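Local coordinates for thermotoga maritima TmcAL (Thermotoga maritima, PDB 5Y0T), which belongs to the HIGH nucleotidyl transferase family of the HUP clan and holds adenosine-5'-rp-alpha-thio-triphosphate in a pocket, at residues Y32-M37 / V66-P71; D51-A56 / Y336-G341; F256-F261 / V285-T290. All blocks are in the same frame, centred on the assembly; numbering follows the deposited sequence.

Interaction 1 (Y32-M37 / V66-P71); sequences YTIAVM and VVLELP
Strands 32-37 and 66-70 lie side by side and parallel, with an angle of 25° between their directions. The backbone bonds form a ladder. Val66 N reaches Thr33 O weakly at 3.4 Å. Ala35 N then donates to Val66 O (2.9 Å), and Leu68 N to Ala35 O (2.8 Å), both nearly along the C=O axis. Met37 N meets Leu68 O in the carbonyl plane. The last rung differs: Leu70 N sits 53° above the carbonyl plane of Met37 O, although its N-H points straight at the oxygen. CA-H groups of Ile34, Val36, Val67 and Glu69 add contacts to the same carbonyl oxygens.

The apolar contacts split over two faces. On one, Ile34 CG2, anti to its backbone N, touches Leu68 CD1 at 3.7 Å, the two chains crossing obliquely. Val36 CG2 meets Leu70 CB, also at 3.7 Å. Helices 79-92 and 346-356 cover this face. On the other, Met37 CB rests on Val67 CG1 at 4.1 Å. There the extended Glu69 turns its carboxylate to Lys52 in a salt bridge.

With helix 52-61 between the strands in sequence, this is a beta-alpha-beta crossover, as in the Rossmann-like HUP fold.

Interaction 2 (D51-A56 / Y336-G341); sequences DKFARA and YIRILG
This contact packs the start of a crossover helix against an antiparallel strand added beside the parallel strands of the HUP-type sheet. The axis of helix residues 52-56 makes an angle of 65° with that of strand residues 337-341, at a closest approach of 8.0 Å. The strand carries a classic beta bulge, where Leu340 and Gly341 both face Val67.

Leu340 buries more surface here than any other residue of the two segments. Its CB meets Ala56 CB at 4.0 Å. Its CD2 lies against Lys52 CD at 4.1 Å and is about as close to CE. The Lys52 chain is extended beyond CG and crosses the leucine at about a right angle. CG of Lys52 takes the crowded position between backbone N and carbonyl carbon (chi1 66°). It lies 4.1 Å above the plane of the Phe53 ring, over its centre.

The charged ends meet further along. Lys52 NZ and Arg338 NH1 are 3.8 Å apart, a close pair of like charges. The carboxylate of Asp413 probably offsets the repulsion: its OD2 forms salt bridges to Lys52 NZ and to Arg338 NH2. Lys52 NZ also bonds to the hydroxyl of Thr395. With Glu69 as the second carboxylate, the surroundings would favour the charged form of Lys52. Arg338 bends at chi2, and Leu340 CD2 lies over one face of its guanidinium, offset toward the rim. Its NH2 comes to the edge of the Phe53 ring, near the ring plane, 4.1 Å from CE1.

Asp51 stands at the N-cap of the helix, and its OD2 has a salt bridge to Arg412. The other carboxylate oxygen, Asp51 OD1, accepts from Ala54 N at 3.0 Å, nearly along its C-O axis and with an N-H angle of 170°.

Interaction 3 (F256-F261 / V285-T290); sequences FLLSFF and VCARQT
The axes of residues 256-261 and 285-289 cross at -112° and approach to 8.9 Å. Phe256 opens the segment on the side turned to the second subunit, where its ring stacks on Phe256 of that subunit and Phe260 packs on Phe260 of the same subunit.

Leu258 is the first residue to reach across. Its CG is anti to the backbone N (chi1 177°), and the two methyls divide the end of the other helix between them. CD1 lies 3.4 Å from Ala287 O and 4.1 Å from Ala287 CB. CD2 lies 3.6 Å from Thr290 O. Thr290 OG1, 3.9 Å from Leu258 CD1, is held by its own helix: it donates to Cys286 O at 2.7 Å, from above the carbonyl plane.

Phe261 makes the closest contact between side chains, CB to Ala287 CB at 3.6 Å. This is also where the backbones come closest. Its ring leads away from helix 279-289, and Leu257 O stands over the centre of one ring face. Phe261 O takes a weak, bent bond from Arg288 NH1 (3.4 Å, 143°). Nearby, Cys286 is tied to Cys299 by a disulfide.

The chemistry is that of a small apolar joint between two helix ends with arginines beside them. Arg262 donates to Ala287 O and Thr290 O, while Arg288 NH2 holds Lys264 O, just past the end of helix 254-261, and Arg288 NH1 also bonds to His284 O. The positive charges near the two C-terminal ends would suit the helix dipoles. Across the contact itself there is one weak bond, so the fit rests mainly on the Ala287, Leu258 and Phe261 side chains.

Interactions 1 and 2 form one continuous region, their centres about 7 Å apart. Strand 66-70 joins them: Val67 N lies 2.8 Å from Gly341 O, and Val67 O 2.8 Å from Leu340 N, both probable hydrogen bonds. Met37 CE also packs on Lys52 O at 3.6 Å. Helix 52-61 connects the two strands of interaction 1 and is itself half of interaction 2. The Met37 side chain is about 7 Å from the bound adenosine-5'-rp-alpha-thio-triphosphate, that of Lys52 about 12 Å. Interaction 3 stands apart, with its centre about 35 Å from that of interaction 1 and about 32 Å from that of interaction 2, beside the second subunit.

Interaction 1 (Y32-M37 / V66-P71)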
ATOM      1  N   TYR A  32     -39.566  -6.392  17.175  1.00 22.70           N
ATOM      2  CA  TYR A  32     -38.527  -5.595  16.517  1.00 21.03           C
ATOM      3  C   TYR A  32     -37.662  -6.477  15.638  1.00 22.77           C
ATOM      4  O   TYR A  32     -37.558  -7.672  15.873  1.00 20.56           O
ATOM      5  CB  TYR A  32     -37.621  -4.881  17.541  1.00 18.24           C
ATOM      6  CG  TYR A  32     -38.378  -4.024  18.532  1.00 20.95           C
ATOM      7  CD1 TYR A  32     -38.662  -2.682  18.252  1.00 19.41           C
ATOM      8  CD2 TYR A  32     -38.812  -4.558  19.746  1.00 17.32           C
ATOM      9  CE1 TYR A  32     -39.355  -1.897  19.151  1.00 19.04           C
ATOM     10  CE2 TYR A  32     -39.515  -3.782  20.646  1.00 21.10           C
ATOM     11  CZ  TYR A  32     -39.779  -2.455  20.339  1.00 26.40           C
ATOM     12  OH  TYR A  32     -40.473  -1.696  21.231  1.00 25.79           O
ATOM     13  N   THR A  33     -37.014  -5.862  14.653  1.00 21.17           N
ATOM     14  CA  THR A  33     -36.084  -6.551  13.765  1.00 16.45           C
ATOM     15  C   THR A  33     -34.733  -5.834  13.769  1.00 20.49           C
ATOM     16  O   THR A  33     -34.663  -4.629  13.556  1.00 19.09           O
ATOM     17  CB  THR A  33     -36.634  -6.605  12.331  1.00 15.91           C
ATOM     18  OG1 THR A  33     -37.855  -7.351  12.335  1.00 20.09           O
ATOM     19  CG2 THR A  33     -35.649  -7.266  11.381  1.00 18.67           C
ATOM     20  N   ILE A  34     -33.677  -6.593  14.021  1.00 18.63           N
ATOM     21  CA  ILE A  34     -32.327  -6.078  14.084  1.00 19.48           C
ATOM     22  C   ILE A  34     -31.489  -6.770  13.019  1.00 22.03           C
ATOM     23  O   ILE A  34     -31.514  -7.995  12.911  1.00 18.09           O
ATOM     24  CB  ILE A  34     -31.718  -6.319  15.469  1.00 17.91           C
ATOM     25  CG1 ILE A  34     -32.496  -5.528  16.535  1.00 18.82           C
ATOM     26  CG2 ILE A  34     -30.244  -5.948  15.472  1.00 17.75           C
ATOM     27  CD1 ILE A  34     -32.074  -5.889  17.961  1.00 20.56           C
ATOM     28  N   ALA A  35     -30.756  -5.996  12.224  1.00 16.91           N
ATOM     29  CA  ALA A  35     -29.859  -6.589  11.220  1.00 16.75           C
ATOM     30  C   ALA A  35     -28.411  -6.359  11.605  1.00 19.87           C
ATOM     31  O   ALA A  35     -28.080  -5.285  12.085  1.00 20.71           O
ATOM     32  CB  ALA A  35     -30.130  -6.004   9.841  1.00 14.78           C
ATOM     33  N   VAL A  36     -27.568  -7.375  11.430  1.00 18.83           N
ATOM     34  CA  VAL A  36     -26.122  -7.191  11.498  1.00 19.76           C
ATOM     35  C   VAL A  36     -25.639  -7.330  10.067  1.00 18.96           C
ATOM     36  O   VAL A  36     -25.873  -8.348   9.413  1.00 20.14           O
ATOM     37  CB  VAL A  36     -25.407  -8.198  12.477  1.00 21.46           C
ATOM     38  CG1 VAL A  36     -25.591  -9.688  12.061  1.00 20.12           C
ATOM     39  CG2 VAL A  36     -23.916  -7.847  12.626  1.00 18.97           C
ATOM     40  N   MET A  37     -24.986  -6.269   9.585  1.00 19.85           N
ATOM     41  CA  MET A  37     -24.701  -6.081   8.173  1.00 17.64           C
ATOM     42  C   MET A  37     -23.207  -5.848   7.949  1.00 21.23           C
ATOM     43  O   MET A  37     -22.582  -5.064   8.656  1.00 16.55           O
ATOM     44  CB  MET A  37     -25.496  -4.880   7.624  1.00 17.89           C
ATOM     45  CG  MET A  37     -25.425  -4.681   6.106  1.00 20.56           C
ATOM     46  SD  MET A  37     -26.196  -3.134   5.579  1.00 21.05           S
ATOM     47  CE  MET A  37     -24.860  -1.997   5.976  1.00 16.16           C
ATOM     48  N   VAL A  66     -33.179  -1.558  13.613  1.00 16.67           N
ATOM     49  CA  VAL A  66     -31.797  -1.217  13.994  1.00 18.92           C
ATOM     50  C   VAL A  66     -30.795  -1.970  13.115  1.00 20.47           C
ATOM     51  O   VAL A  66     -30.917  -3.176  12.930  1.00 20.99           O
ATOM     52  CB  VAL A  66     -31.503  -1.574  15.471  1.00 14.77           C
ATOM     53  CG1 VAL A  66     -30.077  -1.130  15.881  1.00 16.11           C
ATOM     54  CG2 VAL A  66     -32.578  -0.958  16.421  1.00 15.25           C
ATOM     55  N   VAL A  67     -29.798  -1.257  12.597  1.00 16.54           N
ATOM     56  CA  VAL A  67     -28.744  -1.875  11.794  1.00 14.36           C
ATOM     57  C   VAL A  67     -27.420  -1.779  12.544  1.00 18.27           C
ATOM     58  O   VAL A  67     -27.041  -0.699  12.989  1.00 18.98           O
ATOM     59  CB  VAL A  67     -28.561  -1.209  10.404  1.00 17.31           C
ATOM     60  CG1 VAL A  67     -27.390  -1.877   9.653  1.00 15.90           C
ATOM     61  CG2 VAL A  67     -29.849  -1.311   9.571  1.00 14.81           C
ATOM     62  N   LEU A  68     -26.756  -2.922  12.690  1.00 15.90           N
ATOM     63  CA  LEU A  68     -25.445  -3.040  13.331  1.00 17.30           C
ATOM     64  C   LEU A  68     -24.400  -3.358  12.282  1.00 19.22           C
ATOM     65  O   LEU A  68     -24.707  -4.017  11.295  1.00 18.11           O
ATOM     66  CB  LEU A  68     -25.454  -4.151  14.380  1.00 15.44           C
ATOM     67  CG  LEU A  68     -26.703  -4.213  15.258  1.00 19.32           C
ATOM     68  CD1 LEU A  68     -26.675  -5.436  16.199  1.00 16.47           C
ATOM     69  CD2 LEU A  68     -26.824  -2.932  16.040  1.00 21.04           C
ATOM     70  N   GLU A  69     -23.168  -2.889  12.470  1.00 17.69           N
ATOM     71  CA  GLU A  69     -22.099  -3.328  11.577  1.00 14.84           C
ATOM     72  C   GLU A  69     -21.480  -4.642  12.056  1.00 15.43           C
ATOM     73  O   GLU A  69     -21.130  -4.785  13.229  1.00 19.27           O
ATOM     74  CB  GLU A  69     -20.992  -2.271  11.447  1.00 13.39           C
ATOM     75  CG  GLU A  69     -19.929  -2.722  10.452  1.00 17.13           C
ATOM     76  CD  GLU A  69     -18.882  -1.658  10.129  1.00 19.55           C
ATOM     77  OE1 GLU A  69     -18.947  -0.540  10.697  1.00 22.55           O
ATOM     78  OE2 GLU A  69     -17.985  -1.956   9.311  1.00 23.10           O
ATOM     79  N   LEU A  70     -21.366  -5.602  11.146  1.00 17.01           N
ATOM     80  CA  LEU A  70     -20.555  -6.799  11.381  1.00 14.71           C
ATOM     81  C   LEU A  70     -19.105  -6.364  11.185  1.00 14.67           C
ATOM     82  O   LEU A  70     -18.745  -5.935  10.093  1.00 18.54           O
ATOM     83  CB  LEU A  70     -20.943  -7.915  10.405  1.00 14.77           C
ATOM     84  CG  LEU A  70     -20.104  -9.212  10.415  1.00 18.87           C
ATOM     85  CD1 LEU A  70     -20.201  -9.878  11.777  1.00 22.23           C
ATOM     86  CD2 LEU A  70     -20.556 -10.160   9.323  1.00 19.18           C
ATOM     87  N   PRO A  71     -18.275  -6.422  12.245  1.00 15.89           N
ATOM     88  CA  PRO A  71     -16.915  -5.884  12.072  1.00 16.51           C
ATOM     89  C   PRO A  71     -16.160  -6.518  10.914  1.00 18.11           C
ATOM     90  O   PRO A  71     -16.353  -7.707  10.629  1.00 20.13           O
ATOM     91  CB  PRO A  71     -16.240  -6.207  13.419  1.00 15.29           C
ATOM     92  CG  PRO A  71     -17.406  -6.069  14.405  1.00 15.87           C
ATOM     93  CD  PRO A  71     -18.558  -6.761  13.650  1.00 14.18           C
TER

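Interaction 2 (D51-A56 / Y336-G341)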
ATOM      1  N   ASP A  51     -21.861   2.447  -0.072  1.00 20.56           N
ATOM      2  CA  ASP A  51     -21.252   2.214   1.241  1.00 18.87           C
ATOM      3  C   ASP A  51     -22.274   1.828   2.304  1.00 19.63           C
ATOM      4  O   ASP A  51     -23.474   1.760   2.044  1.00 16.04           O
ATOM      5  CB  ASP A  51     -20.391   3.423   1.685  1.00 22.06           C
ATOM      6  CG  ASP A  51     -21.192   4.648   2.104  1.00 23.38           C
ATOM      7  OD1 ASP A  51     -22.433   4.597   2.271  1.00 23.54           O
ATOM      8  OD2 ASP A  51     -20.535   5.699   2.288  1.00 27.54           O
ATOM      9  N   LYS A  52     -21.781   1.548   3.507  1.00 16.06           N
ATOM     10  CA  LYS A  52     -22.622   0.952   4.542  1.00 17.17           C
ATOM     11  C   LYS A  52     -23.642   1.949   5.082  1.00 18.28           C
ATOM     12  O   LYS A  52     -24.709   1.556   5.562  1.00 20.85           O
ATOM     13  CB  LYS A  52     -21.745   0.413   5.686  1.00 16.79           C
ATOM     14  CG  LYS A  52     -21.000   1.525   6.438  1.00 18.33           C
ATOM     15  CD  LYS A  52     -19.869   0.956   7.297  1.00 14.31           C
ATOM     16  CE  LYS A  52     -19.115   2.094   8.005  1.00 17.96           C
ATOM     17  NZ  LYS A  52     -17.994   1.561   8.859  1.00 18.23           N
ATOM     18  N   PHE A  53     -23.339   3.240   4.988  1.00 17.22           N
ATOM     19  CA  PHE A  53     -24.292   4.249   5.466  1.00 17.75           C
ATOM     20  C   PHE A  53     -25.517   4.306   4.547  1.00 22.95           C
ATOM     21  O   PHE A  53     -26.667   4.390   4.998  1.00 21.94           O
ATOM     22  CB  PHE A  53     -23.598   5.611   5.568  1.00 22.95           C
ATOM     23  CG  PHE A  53     -22.390   5.591   6.479  1.00 22.19           C
ATOM     24  CD1 PHE A  53     -22.539   5.405   7.839  1.00 27.72           C
ATOM     25  CD2 PHE A  53     -21.118   5.747   5.967  1.00 26.73           C
ATOM     26  CE1 PHE A  53     -21.428   5.378   8.676  1.00 25.02           C
ATOM     27  CE2 PHE A  53     -20.009   5.717   6.799  1.00 30.79           C
ATOM     28  CZ  PHE A  53     -20.171   5.536   8.147  1.00 24.05           C
ATOM     29  N   ALA A  54     -25.269   4.233   3.249  1.00 19.84           N
ATOM     30  CA  ALA A  54     -26.359   4.155   2.282  1.00 18.00           C
ATOM     31  C   ALA A  54     -27.139   2.844   2.430  1.00 19.53           C
ATOM     32  O   ALA A  54     -28.377   2.830   2.425  1.00 21.47           O
ATOM     33  CB  ALA A  54     -25.812   4.299   0.862  1.00 19.35           C
ATOM     34  N   ARG A  55     -26.428   1.735   2.561  1.00 16.83           N
ATOM     35  CA  ARG A  55     -27.120   0.448   2.628  1.00 20.65           C
ATOM     36  C   ARG A  55     -27.850   0.286   3.978  1.00 22.60           C
ATOM     37  O   ARG A  55     -28.910  -0.331   4.037  1.00 17.30           O
ATOM     38  CB  ARG A  55     -26.136  -0.701   2.355  1.00 15.33           C
ATOM     39  CG  ARG A  55     -25.994  -0.990   0.849  1.00 22.20           C
ATOM     40  CD  ARG A  55     -24.650  -1.647   0.474  1.00 21.79           C
ATOM     41  NE  ARG A  55     -24.291  -2.732   1.388  1.00 16.81           N
ATOM     42  CZ  ARG A  55     -23.269  -2.667   2.231  1.00 16.79           C
ATOM     43  NH1 ARG A  55     -22.488  -1.585   2.242  1.00 16.67           N
ATOM     44  NH2 ARG A  55     -23.012  -3.678   3.046  1.00 18.05           N
ATOM     45  N   ALA A  56     -27.313   0.873   5.047  1.00 18.36           N
ATOM     46  CA  ALA A  56     -28.040   0.896   6.333  1.00 21.63           C
ATOM     47  C   ALA A  56     -29.378   1.625   6.203  1.00 20.76           C
ATOM     48  O   ALA A  56     -30.415   1.178   6.723  1.00 18.76           O
ATOM     49  CB  ALA A  56     -27.191   1.551   7.428  1.00 21.10           C
ATOM     50  N   TYR A 336     -17.475  -5.045  20.465  1.00 14.79           N
ATOM     51  CA  TYR A 336     -18.410  -3.913  20.548  1.00 18.74           C
ATOM     52  C   TYR A 336     -19.590  -4.144  19.615  1.00 16.03           C
ATOM     53  O   TYR A 336     -19.514  -4.938  18.668  1.00 18.81           O
ATOM     54  CB  TYR A 336     -17.721  -2.565  20.170  1.00 20.24           C
ATOM     55  CG  TYR A 336     -16.969  -2.687  18.859  1.00 18.89           C
ATOM     56  CD1 TYR A 336     -17.615  -2.524  17.636  1.00 20.44           C
ATOM     57  CD2 TYR A 336     -15.623  -3.040  18.845  1.00 20.29           C
ATOM     58  CE1 TYR A 336     -16.933  -2.691  16.435  1.00 16.61           C
ATOM     59  CE2 TYR A 336     -14.941  -3.206  17.656  1.00 16.62           C
ATOM     60  CZ  TYR A 336     -15.582  -3.022  16.460  1.00 18.87           C
ATOM     61  OH  TYR A 336     -14.869  -3.214  15.285  1.00 21.93           O
ATOM     62  N   ILE A 337     -20.669  -3.434  19.884  1.00 18.33           N
ATOM     63  CA  ILE A 337     -21.793  -3.391  18.975  1.00 18.56           C
ATOM     64  C   ILE A 337     -21.818  -2.017  18.317  1.00 19.06           C
ATOM     65  O   ILE A 337     -22.066  -1.018  18.989  1.00 19.76           O
ATOM     66  CB  ILE A 337     -23.124  -3.645  19.707  1.00 22.07           C
ATOM     67  CG1 ILE A 337     -23.136  -5.064  20.295  1.00 20.44           C
ATOM     68  CG2 ILE A 337     -24.279  -3.472  18.727  1.00 22.00           C
ATOM     69  CD1 ILE A 337     -24.169  -5.269  21.417  1.00 17.81           C
ATOM     70  N   ARG A 338     -21.575  -1.968  17.010  1.00 18.48           N
ATOM     71  CA  ARG A 338     -21.569  -0.690  16.285  1.00 17.29           C
ATOM     72  C   ARG A 338     -22.959  -0.429  15.698  1.00 19.76           C
ATOM     73  O   ARG A 338     -23.447  -1.230  14.923  1.00 16.61           O
ATOM     74  CB  ARG A 338     -20.512  -0.695  15.162  1.00 20.27           C
ATOM     75  CG  ARG A 338     -20.613   0.513  14.190  1.00 19.58           C
ATOM     76  CD  ARG A 338     -19.939   1.772  14.757  1.00 23.22           C
ATOM     77  NE  ARG A 338     -20.073   2.916  13.842  1.00 20.33           N
ATOM     78  CZ  ARG A 338     -19.253   3.144  12.819  1.00 25.02           C
ATOM     79  NH1 ARG A 338     -18.225   2.326  12.597  1.00 19.52           N
ATOM     80  NH2 ARG A 338     -19.439   4.204  12.039  1.00 20.87           N
ATOM     81  N   ILE A 339     -23.578   0.693  16.056  1.00 17.67           N
ATOM     82  CA  ILE A 339     -24.887   1.055  15.510  1.00 16.08           C
ATOM     83  C   ILE A 339     -24.687   1.865  14.239  1.00 18.02           C
ATOM     84  O   ILE A 339     -24.107   2.941  14.300  1.00 20.06           O
ATOM     85  CB  ILE A 339     -25.722   1.922  16.486  1.00 22.54           C
ATOM     86  CG1 ILE A 339     -25.836   1.288  17.880  1.00 23.04           C
ATOM     87  CG2 ILE A 339     -27.091   2.269  15.872  1.00 19.49           C
ATOM     88  CD1 ILE A 339     -26.355  -0.103  17.897  1.00 25.52           C
ATOM     89  N   LEU A 340     -25.098   1.329  13.089  1.00 16.86           N
ATOM     90  CA  LEU A 340     -25.058   2.094  11.843  1.00 20.85           C
ATOM     91  C   LEU A 340     -26.322   2.908  11.596  1.00 21.55           C
ATOM     92  O   LEU A 340     -26.290   3.884  10.848  1.00 17.25           O
ATOM     93  CB  LEU A 340     -24.810   1.170  10.650  1.00 20.30           C
ATOM     94  CG  LEU A 340     -23.434   0.503  10.598  1.00 20.84           C
ATOM     95  CD1 LEU A 340     -23.414  -0.426   9.410  1.00 17.20           C
ATOM     96  CD2 LEU A 340     -22.267   1.543  10.520  1.00 18.58           C
ATOM     97  N   GLY A 341     -27.438   2.504  12.205  1.00 18.68           N
ATOM     98  CA  GLY A 341     -28.671   3.239  12.030  1.00 16.54           C
ATOM     99  C   GLY A 341     -29.841   2.631  12.784  1.00 19.67           C
ATOM    100  O   GLY A 341     -29.808   1.451  13.166  1.00 16.46           O
TER

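Interaction 3 (F256-F261 / V285-T290)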
ATOM      1  N   PHE A 256      -4.432  -0.697  -7.157  1.00 20.69           N
ATOM      2  CA  PHE A 256      -3.883  -0.513  -5.814  1.00 22.46           C
ATOM      3  C   PHE A 256      -3.423  -1.839  -5.227  1.00 24.41           C
ATOM      4  O   PHE A 256      -2.300  -1.943  -4.735  1.00 21.00           O
ATOM      5  CB  PHE A 256      -4.869   0.131  -4.820  1.00 20.72           C
ATOM      6  CG  PHE A 256      -4.209   0.475  -3.511  1.00 20.58           C
ATOM      7  CD1 PHE A 256      -4.084  -0.472  -2.508  1.00 20.29           C
ATOM      8  CD2 PHE A 256      -3.638   1.722  -3.317  1.00 20.27           C
ATOM      9  CE1 PHE A 256      -3.424  -0.172  -1.328  1.00 21.07           C
ATOM     10  CE2 PHE A 256      -2.975   2.032  -2.130  1.00 19.10           C
ATOM     11  CZ  PHE A 256      -2.868   1.086  -1.146  1.00 20.40           C
ATOM     12  N   LEU A 257      -4.304  -2.836  -5.254  1.00 20.70           N
ATOM     13  CA  LEU A 257      -4.008  -4.135  -4.661  1.00 21.00           C
ATOM     14  C   LEU A 257      -2.757  -4.742  -5.285  1.00 23.68           C
ATOM     15  O   LEU A 257      -1.838  -5.194  -4.589  1.00 24.24           O
ATOM     16  CB  LEU A 257      -5.204  -5.082  -4.837  1.00 19.13           C
ATOM     17  CG  LEU A 257      -6.429  -4.677  -4.027  1.00 26.33           C
ATOM     18  CD1 LEU A 257      -7.615  -5.582  -4.346  1.00 25.95           C
ATOM     19  CD2 LEU A 257      -6.105  -4.699  -2.552  1.00 25.71           C
ATOM     20  N   LEU A 258      -2.712  -4.713  -6.612  1.00 22.70           N
ATOM     21  CA  LEU A 258      -1.613  -5.332  -7.326  1.00 24.42           C
ATOM     22  C   LEU A 258      -0.305  -4.597  -7.022  1.00 25.38           C
ATOM     23  O   LEU A 258       0.728  -5.232  -6.768  1.00 24.20           O
ATOM     24  CB  LEU A 258      -1.896  -5.364  -8.834  1.00 19.78           C
ATOM     25  CG  LEU A 258      -0.764  -5.938  -9.704  1.00 29.12           C
ATOM     26  CD1 LEU A 258      -0.386  -7.337  -9.228  1.00 27.14           C
ATOM     27  CD2 LEU A 258      -1.160  -5.971 -11.183  1.00 30.62           C
ATOM     28  N   SER A 259      -0.358  -3.269  -7.030  1.00 23.93           N
ATOM     29  CA  SER A 259       0.824  -2.459  -6.751  1.00 22.23           C
ATOM     30  C   SER A 259       1.295  -2.663  -5.309  1.00 23.95           C
ATOM     31  O   SER A 259       2.488  -2.759  -5.031  1.00 22.89           O
ATOM     32  CB  SER A 259       0.534  -0.972  -7.009  1.00 19.63           C
ATOM     33  OG  SER A 259       0.300  -0.723  -8.386  1.00 27.14           O
ATOM     34  N   PHE A 260       0.343  -2.736  -4.395  1.00 21.82           N
ATOM     35  CA  PHE A 260       0.643  -2.960  -2.987  1.00 24.03           C
ATOM     36  C   PHE A 260       1.366  -4.318  -2.795  1.00 24.88           C
ATOM     37  O   PHE A 260       2.358  -4.403  -2.071  1.00 23.18           O
ATOM     38  CB  PHE A 260      -0.666  -2.871  -2.179  1.00 23.15           C
ATOM     39  CG  PHE A 260      -0.502  -3.091  -0.698  1.00 25.33           C
ATOM     40  CD1 PHE A 260      -0.526  -4.376  -0.170  1.00 22.38           C
ATOM     41  CD2 PHE A 260      -0.355  -2.017   0.168  1.00 25.49           C
ATOM     42  CE1 PHE A 260      -0.375  -4.589   1.191  1.00 25.23           C
ATOM     43  CE2 PHE A 260      -0.205  -2.226   1.544  1.00 25.42           C
ATOM     44  CZ  PHE A 260      -0.215  -3.519   2.048  1.00 23.97           C
ATOM     45  N   PHE A 261       0.925  -5.362  -3.494  1.00 24.40           N
ATOM     46  CA  PHE A 261       1.566  -6.678  -3.347  1.00 22.82           C
ATOM     47  C   PHE A 261       3.002  -6.684  -3.869  1.00 29.47           C
ATOM     48  O   PHE A 261       3.814  -7.477  -3.413  1.00 29.09           O
ATOM     49  CB  PHE A 261       0.756  -7.781  -4.045  1.00 23.41           C
ATOM     50  CG  PHE A 261      -0.658  -7.883  -3.553  1.00 26.01           C
ATOM     51  CD1 PHE A 261      -0.983  -7.466  -2.273  1.00 30.77           C
ATOM     52  CD2 PHE A 261      -1.664  -8.350  -4.379  1.00 28.84           C
ATOM     53  CE1 PHE A 261      -2.290  -7.523  -1.810  1.00 31.36           C
ATOM     54  CE2 PHE A 261      -2.973  -8.405  -3.927  1.00 24.59           C
ATOM     55  CZ  PHE A 261      -3.290  -7.994  -2.642  1.00 29.91           C
ATOM     56  N   VAL A 285       4.787 -14.174  -6.538  1.00 31.57           N
ATOM     57  CA  VAL A 285       5.157 -14.352  -7.938  1.00 32.15           C
ATOM     58  C   VAL A 285       4.133 -13.711  -8.874  1.00 27.68           C
ATOM     59  O   VAL A 285       4.505 -12.979  -9.784  1.00 33.49           O
ATOM     60  CB  VAL A 285       5.317 -15.850  -8.290  1.00 36.83           C
ATOM     61  CG1 VAL A 285       5.663 -16.029  -9.769  1.00 42.13           C
ATOM     62  CG2 VAL A 285       6.393 -16.488  -7.423  1.00 42.59           C
ATOM     63  N   CYS A 286       2.845 -13.968  -8.643  1.00 29.34           N
ATOM     64  CA  CYS A 286       1.819 -13.448  -9.545  1.00 25.93           C
ATOM     65  C   CYS A 286       1.744 -11.927  -9.528  1.00 28.94           C
ATOM     66  O   CYS A 286       1.428 -11.305 -10.545  1.00 31.45           O
ATOM     67  CB  CYS A 286       0.446 -14.037  -9.205  1.00 26.23           C
ATOM     68  SG  CYS A 286       0.333 -15.802  -9.619  1.00 32.97           S
ATOM     69  N   ALA A 287       2.037 -11.327  -8.378  1.00 27.14           N
ATOM     70  CA  ALA A 287       2.021  -9.865  -8.274  1.00 26.79           C
ATOM     71  C   ALA A 287       3.072  -9.244  -9.193  1.00 26.47           C
ATOM     72  O   ALA A 287       2.859  -8.186  -9.783  1.00 29.98           O
ATOM     73  CB  ALA A 287       2.257  -9.430  -6.836  1.00 28.67           C
ATOM     74  N   ARG A 288       4.216  -9.901  -9.288  1.00 30.65           N
ATOM     75  CA  ARG A 288       5.314  -9.403 -10.110  1.00 33.17           C
ATOM     76  C   ARG A 288       5.194  -9.772 -11.590  1.00 31.03           C
ATOM     77  O   ARG A 288       5.743  -9.081 -12.455  1.00 33.59           O
ATOM     78  CB  ARG A 288       6.643  -9.890  -9.529  1.00 36.84           C
ATOM     79  CG  ARG A 288       6.998  -9.149  -8.243  1.00 31.23           C
ATOM     80  CD  ARG A 288       7.823  -9.989  -7.276  1.00 33.41           C
ATOM     81  NE  ARG A 288       8.127  -9.222  -6.069  1.00 33.99           N
ATOM     82  CZ  ARG A 288       7.263  -8.989  -5.080  1.00 34.37           C
ATOM     83  NH1 ARG A 288       6.026  -9.472  -5.135  1.00 34.75           N
ATOM     84  NH2 ARG A 288       7.637  -8.267  -4.028  1.00 33.16           N
ATOM     85  N   GLN A 289       4.506 -10.871 -11.886  1.00 30.78           N
ATOM     86  CA  GLN A 289       4.397 -11.327 -13.269  1.00 34.50           C
ATOM     87  C   GLN A 289       3.139 -10.874 -14.025  1.00 38.11           C
ATOM     88  O   GLN A 289       3.082 -10.990 -15.253  1.00 40.48           O
ATOM     89  CB  GLN A 289       4.497 -12.847 -13.300  1.00 34.48           C
ATOM     90  CG  GLN A 289       5.874 -13.346 -12.895  1.00 44.04           C
ATOM     91  CD  GLN A 289       7.001 -12.688 -13.694  1.00 51.05           C
ATOM     92  OE1 GLN A 289       6.916 -12.541 -14.918  1.00 53.06           O
ATOM     93  NE2 GLN A 289       8.064 -12.293 -12.999  1.00 45.33           N
ATOM     94  N   THR A 290       2.155 -10.319 -13.317  1.00 30.40           N
ATOM     95  CA  THR A 290       0.937  -9.855 -13.975  1.00 29.44           C
ATOM     96  C   THR A 290       0.824  -8.332 -13.911  1.00 32.78           C
ATOM     97  O   THR A 290       1.439  -7.691 -13.058  1.00 32.48           O
ATOM     98  CB  THR A 290      -0.349 -10.489 -13.358  1.00 26.22           C
ATOM     99  OG1 THR A 290      -0.485 -10.095 -11.984  1.00 29.70           O
ATOM    100  CG2 THR A 290      -0.309 -12.014 -13.475  1.00 29.93           C
TER